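PDB 6LCH: Sel1 repeat family protein from Pseudomonas aeruginosa, which probably acts as an immunity protein that protects the bacterium from the type VI secretion effector PldB by binding it. Local coordinates for residues A84-Q89 against D102-I107; D95-Y101 against L130-A135. All blocks are in the same frame, centred on the assembly; numbering follows the deposited sequence.

Contact 1: residues A84-Q89 against D102-I107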
# COMPACT_ATOMS: atom_id res chain seq x y z
N ALA A 84 -3.43 -0.33 -20.74
CA ALA A 84 -3.54 -0.66 -19.33
C ALA A 84 -4.57 -1.76 -19.10
O ALA A 84 -4.33 -2.69 -18.33
CB ALA A 84 -3.89 0.58 -18.52
N LEU A 85 -5.73 -1.66 -19.77
CA LEU A 85 -6.77 -2.68 -19.62
C LEU A 85 -6.27 -4.04 -20.05
O LEU A 85 -6.51 -5.05 -19.38
CB LEU A 85 -8.01 -2.30 -20.43
CG LEU A 85 -8.79 -1.02 -20.09
CD1 LEU A 85 -9.89 -0.79 -21.11
CD2 LEU A 85 -9.36 -1.11 -18.69
N ASP A 86 -5.57 -4.10 -21.19
CA ASP A 86 -5.07 -5.38 -21.69
C ASP A 86 -4.05 -5.98 -20.74
O ASP A 86 -4.01 -7.20 -20.55
CB ASP A 86 -4.48 -5.20 -23.09
CG ASP A 86 -5.49 -4.67 -24.08
OD1 ASP A 86 -5.07 -4.21 -25.17
OD2 ASP A 86 -6.70 -4.69 -23.77
N LEU A 87 -3.22 -5.14 -20.12
CA LEU A 87 -2.29 -5.64 -19.11
C LEU A 87 -3.04 -6.12 -17.88
O LEU A 87 -2.66 -7.14 -17.27
CB LEU A 87 -1.29 -4.55 -18.74
CG LEU A 87 -0.12 -4.36 -19.71
CD1 LEU A 87 0.49 -2.98 -19.54
CD2 LEU A 87 0.94 -5.44 -19.51
N TYR A 88 -4.10 -5.41 -17.48
CA TYR A 88 -4.91 -5.84 -16.34
C TYR A 88 -5.61 -7.17 -16.63
O TYR A 88 -5.76 -8.00 -15.72
CB TYR A 88 -5.91 -4.74 -15.96
CG TYR A 88 -5.26 -3.47 -15.43
CD1 TYR A 88 -4.03 -3.52 -14.82
CD2 TYR A 88 -5.87 -2.24 -15.53
CE1 TYR A 88 -3.41 -2.39 -14.31
CE2 TYR A 88 -5.25 -1.10 -15.03
CZ TYR A 88 -4.03 -1.18 -14.42
OH TYR A 88 -3.42 -0.05 -13.93
N GLN A 89 -6.05 -7.39 -17.87
CA GLN A 89 -6.70 -8.66 -18.20
C GLN A 89 -5.71 -9.81 -18.25
O GLN A 89 -6.07 -10.95 -17.91
CB GLN A 89 -7.43 -8.54 -19.54
CG GLN A 89 -8.27 -9.76 -19.90
CD GLN A 89 -9.30 -10.10 -18.83
OE1 GLN A 89 -10.03 -9.23 -18.37
NE2 GLN A 89 -9.36 -11.37 -18.45
N ASP A 102 -6.74 -3.85 -9.83
CA ASP A 102 -6.39 -2.84 -10.82
C ASP A 102 -7.51 -2.65 -11.84
O ASP A 102 -7.75 -1.53 -12.30
CB ASP A 102 -5.09 -3.22 -11.53
CG ASP A 102 -3.89 -3.25 -10.60
OD1 ASP A 102 -2.99 -4.08 -10.84
OD2 ASP A 102 -3.85 -2.46 -9.63
N MET A 103 -8.18 -3.74 -12.22
CA MET A 103 -9.23 -3.63 -13.24
C MET A 103 -10.44 -2.88 -12.70
O MET A 103 -11.07 -2.10 -13.43
CB MET A 103 -9.64 -5.01 -13.73
CG MET A 103 -10.61 -4.98 -14.88
SD MET A 103 -9.83 -4.49 -16.43
CE MET A 103 -9.15 -6.07 -16.94
N GLY A 104 -10.80 -3.11 -11.44
CA GLY A 104 -11.94 -2.41 -10.86
C GLY A 104 -11.75 -0.91 -10.80
O GLY A 104 -12.71 -0.15 -10.90
N ALA A 105 -10.50 -0.46 -10.63
CA ALA A 105 -10.20 0.96 -10.71
C ALA A 105 -10.25 1.49 -12.13
O ALA A 105 -10.24 2.71 -12.33
CB ALA A 105 -8.82 1.24 -10.11
N MET A 106 -10.30 0.60 -13.13
CA MET A 106 -10.37 1.01 -14.52
C MET A 106 -11.81 1.13 -15.02
O MET A 106 -12.25 2.22 -15.40
CB MET A 106 -9.61 0.02 -15.40
CG MET A 106 -8.15 0.23 -15.39
SD MET A 106 -7.69 1.90 -15.88
CE MET A 106 -7.25 1.64 -17.59
N ILE A 107 -12.53 0.01 -15.02
CA ILE A 107 -13.84 -0.07 -15.65
C ILE A 107 -14.97 -0.06 -14.64
O ILE A 107 -16.14 -0.22 -15.03
CB ILE A 107 -13.94 -1.32 -16.54
CG1 ILE A 107 -13.80 -2.58 -15.69
CG2 ILE A 107 -12.87 -1.28 -17.62
CD1 ILE A 107 -13.98 -3.87 -16.46
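Helix 81-93 is the second helix of a Sel1 repeat, and it packs on the helix that follows it in the chain, 97-107. The short segments run roughly antiparallel, with 146° between their directions and axes 9.7 Å apart at closest approach. Y88 is the main bump. It enters the hollow between D102, M103 and M106. CB of D102 sits over one face of the ring, 3.5 Å from its centroid, a CH-pi contact. M106 meets the ring edge, with its CG 3.2 Å from Y88 CE2, and its sulfur makes a Met-aromatic contact. Beyond the ring, CE of M106 reaches CB of A84 at 3.6 Å. M103 bends back towards the other helix and sets its CE 3.6 Å from Y88 CB and 3.7 Å from L85 O. CD2 of L85 lies 3.5 Å from M106 CB and 3.7 Å from I107 CG2. The carboxylate of D102 turns to H63 and Q98. No hydrogen bond crosses between the segments, so shape and apolar contact join them.

Contact 2: residues D95-Y101 against L130-A135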
# COMPACT_ATOMS: atom_id res chain seq x y z
N ASP A 95 -4.92 -15.17 -12.80
CA ASP A 95 -5.56 -15.15 -11.49
C ASP A 95 -4.72 -14.40 -10.46
O ASP A 95 -4.69 -14.75 -9.27
CB ASP A 95 -5.88 -16.56 -10.99
CG ASP A 95 -7.15 -16.61 -10.17
OD1 ASP A 95 -7.21 -17.38 -9.20
OD2 ASP A 95 -8.09 -15.85 -10.50
N VAL A 96 -4.04 -13.34 -10.90
CA VAL A 96 -3.22 -12.52 -10.01
C VAL A 96 -4.15 -11.62 -9.20
O VAL A 96 -4.94 -10.86 -9.80
CB VAL A 96 -2.18 -11.71 -10.78
CG1 VAL A 96 -1.44 -10.78 -9.84
CG2 VAL A 96 -1.19 -12.63 -11.48
N PRO A 97 -4.12 -11.68 -7.87
CA PRO A 97 -5.09 -10.89 -7.08
C PRO A 97 -5.00 -9.40 -7.33
O PRO A 97 -6.04 -8.72 -7.37
CB PRO A 97 -4.74 -11.26 -5.64
CG PRO A 97 -4.03 -12.57 -5.73
CD PRO A 97 -3.28 -12.54 -7.03
N GLN A 98 -3.79 -8.86 -7.52
CA GLN A 98 -3.66 -7.44 -7.84
C GLN A 98 -4.33 -7.10 -9.17
O GLN A 98 -4.77 -5.96 -9.37
CB GLN A 98 -2.18 -7.04 -7.86
CG GLN A 98 -1.93 -5.53 -7.97
CD GLN A 98 -2.33 -4.77 -6.71
OE1 GLN A 98 -2.17 -5.27 -5.59
NE2 GLN A 98 -2.86 -3.57 -6.89
N GLY A 99 -4.42 -8.07 -10.09
CA GLY A 99 -5.05 -7.80 -11.37
C GLY A 99 -6.52 -7.44 -11.24
O GLY A 99 -7.03 -6.60 -11.99
N PHE A 100 -7.22 -8.05 -10.28
CA PHE A 100 -8.62 -7.72 -10.05
C PHE A 100 -8.77 -6.32 -9.46
O PHE A 100 -9.63 -5.55 -9.87
CB PHE A 100 -9.26 -8.76 -9.14
CG PHE A 100 -9.30 -10.14 -9.72
CD1 PHE A 100 -10.28 -10.50 -10.63
CD2 PHE A 100 -8.34 -11.08 -9.38
CE1 PHE A 100 -10.32 -11.78 -11.17
CE2 PHE A 100 -8.38 -12.36 -9.92
CZ PHE A 100 -9.37 -12.71 -10.82
N TYR A 101 -7.94 -6.00 -8.45
CA TYR A 101 -7.95 -4.66 -7.87
C TYR A 101 -7.70 -3.60 -8.93
O TYR A 101 -8.35 -2.55 -8.94
CB TYR A 101 -6.90 -4.57 -6.76
CG TYR A 101 -6.76 -3.19 -6.14
CD1 TYR A 101 -5.80 -2.29 -6.60
CD2 TYR A 101 -7.57 -2.81 -5.08
CE1 TYR A 101 -5.66 -1.04 -6.02
CE2 TYR A 101 -7.44 -1.56 -4.50
CZ TYR A 101 -6.49 -0.68 -4.98
OH TYR A 101 -6.36 0.56 -4.39
N LEU A 130 -8.81 -13.15 -2.65
CA LEU A 130 -7.51 -13.77 -2.81
C LEU A 130 -6.47 -13.16 -1.88
O LEU A 130 -5.28 -13.43 -2.04
CB LEU A 130 -7.07 -13.66 -4.27
CG LEU A 130 -8.04 -14.37 -5.22
CD1 LEU A 130 -7.78 -14.03 -6.68
CD2 LEU A 130 -7.99 -15.87 -4.99
N GLY A 131 -6.90 -12.33 -0.94
CA GLY A 131 -5.99 -11.75 0.03
C GLY A 131 -5.21 -10.55 -0.45
O GLY A 131 -4.16 -10.24 0.13
N ASN A 132 -5.68 -9.87 -1.48
CA ASN A 132 -4.97 -8.71 -2.01
C ASN A 132 -4.95 -7.58 -0.99
O ASN A 132 -6.02 -7.11 -0.58
CB ASN A 132 -5.63 -8.24 -3.30
CG ASN A 132 -4.98 -7.01 -3.87
OD1 ASN A 132 -5.55 -5.92 -3.83
ND2 ASN A 132 -3.77 -7.17 -4.40
N PRO A 133 -3.78 -7.13 -0.53
CA PRO A 133 -3.73 -6.11 0.53
C PRO A 133 -4.34 -4.79 0.11
O PRO A 133 -5.05 -4.16 0.92
CB PRO A 133 -2.23 -5.98 0.82
CG PRO A 133 -1.66 -7.32 0.44
CD PRO A 133 -2.47 -7.76 -0.76
N PRO A 134 -4.10 -4.29 -1.12
CA PRO A 134 -4.81 -3.06 -1.52
C PRO A 134 -6.32 -3.19 -1.51
O PRO A 134 -7.02 -2.28 -1.04
CB PRO A 134 -4.26 -2.79 -2.93
CG PRO A 134 -2.90 -3.38 -2.90
CD PRO A 134 -3.06 -4.63 -2.11
N ALA A 135 -6.85 -4.31 -2.01
CA ALA A 135 -8.30 -4.46 -2.07
C ALA A 135 -8.90 -4.55 -0.68
O ALA A 135 -9.97 -3.97 -0.42
CB ALA A 135 -8.67 -5.68 -2.90
O HOH W 1 -6.59 0.65 -1.70
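Two helix starts meet here in an all-helical, Sel1-repeat fold. In each segment a Schellman motif ends the preceding helix, with D95 and G131 as its C-prime residues at positive phi. Helices 97-107 and 133-146 then begin with their first turns side by side. P97 lies nearest N132, and Y101 nearest A135, by their CA atoms.

The apolar contacts gather round L130 and the prolines. CB of L130 lies 3.5 Å from P97 CG. CD1 of L130 reaches F100 CE2 at 3.7 Å. A135 adds its CB, 3.8 Å from Y101 CD2.

One aromatic contact stands out. P134 lies under the Y101 ring, with its CB 3.6 Å from the centroid and 9° off the normal. This is a CH-pi contact over the face.

The polar contacts centre on N132, the N-cap residue of helix 133-146. Its OD1 accepts from A135 N at 2.8 Å and so caps the helix. Its ND2 donates to Q98 OE1 across the segments at 2.8 Å and is also hydrogen-bonded to the carboxylate of E13, its strongest polar partner. The same side chain thus caps one helix and ties it to the start of the other. At the far end of the Y101 ring, a water bridges the segments: it lies 2.7 Å from Y101 OH and donates to P134 O at 3.0 Å.

Both contacts use helix 97-107. Contact 2 takes its first turn and contact 1 its later part, so the helix joins helix 81-93 to the start of helix 133-146. Both are partly buried. Contact 2 lies nearer the centre of the chain, about 12 Å between centres against about 18 Å for contact 1, and has no exposed touching residue. In contact 1, I107 is exposed. Contact 1 packs neighbouring helices with methionine, leucine and tyrosine. Contact 2 joins elements farther apart in sequence and adds a direct hydrogen bond and a water bridge. Q98 connects the two: its OE1 serves contact 2, while its NE2 bonds D102 of contact 1.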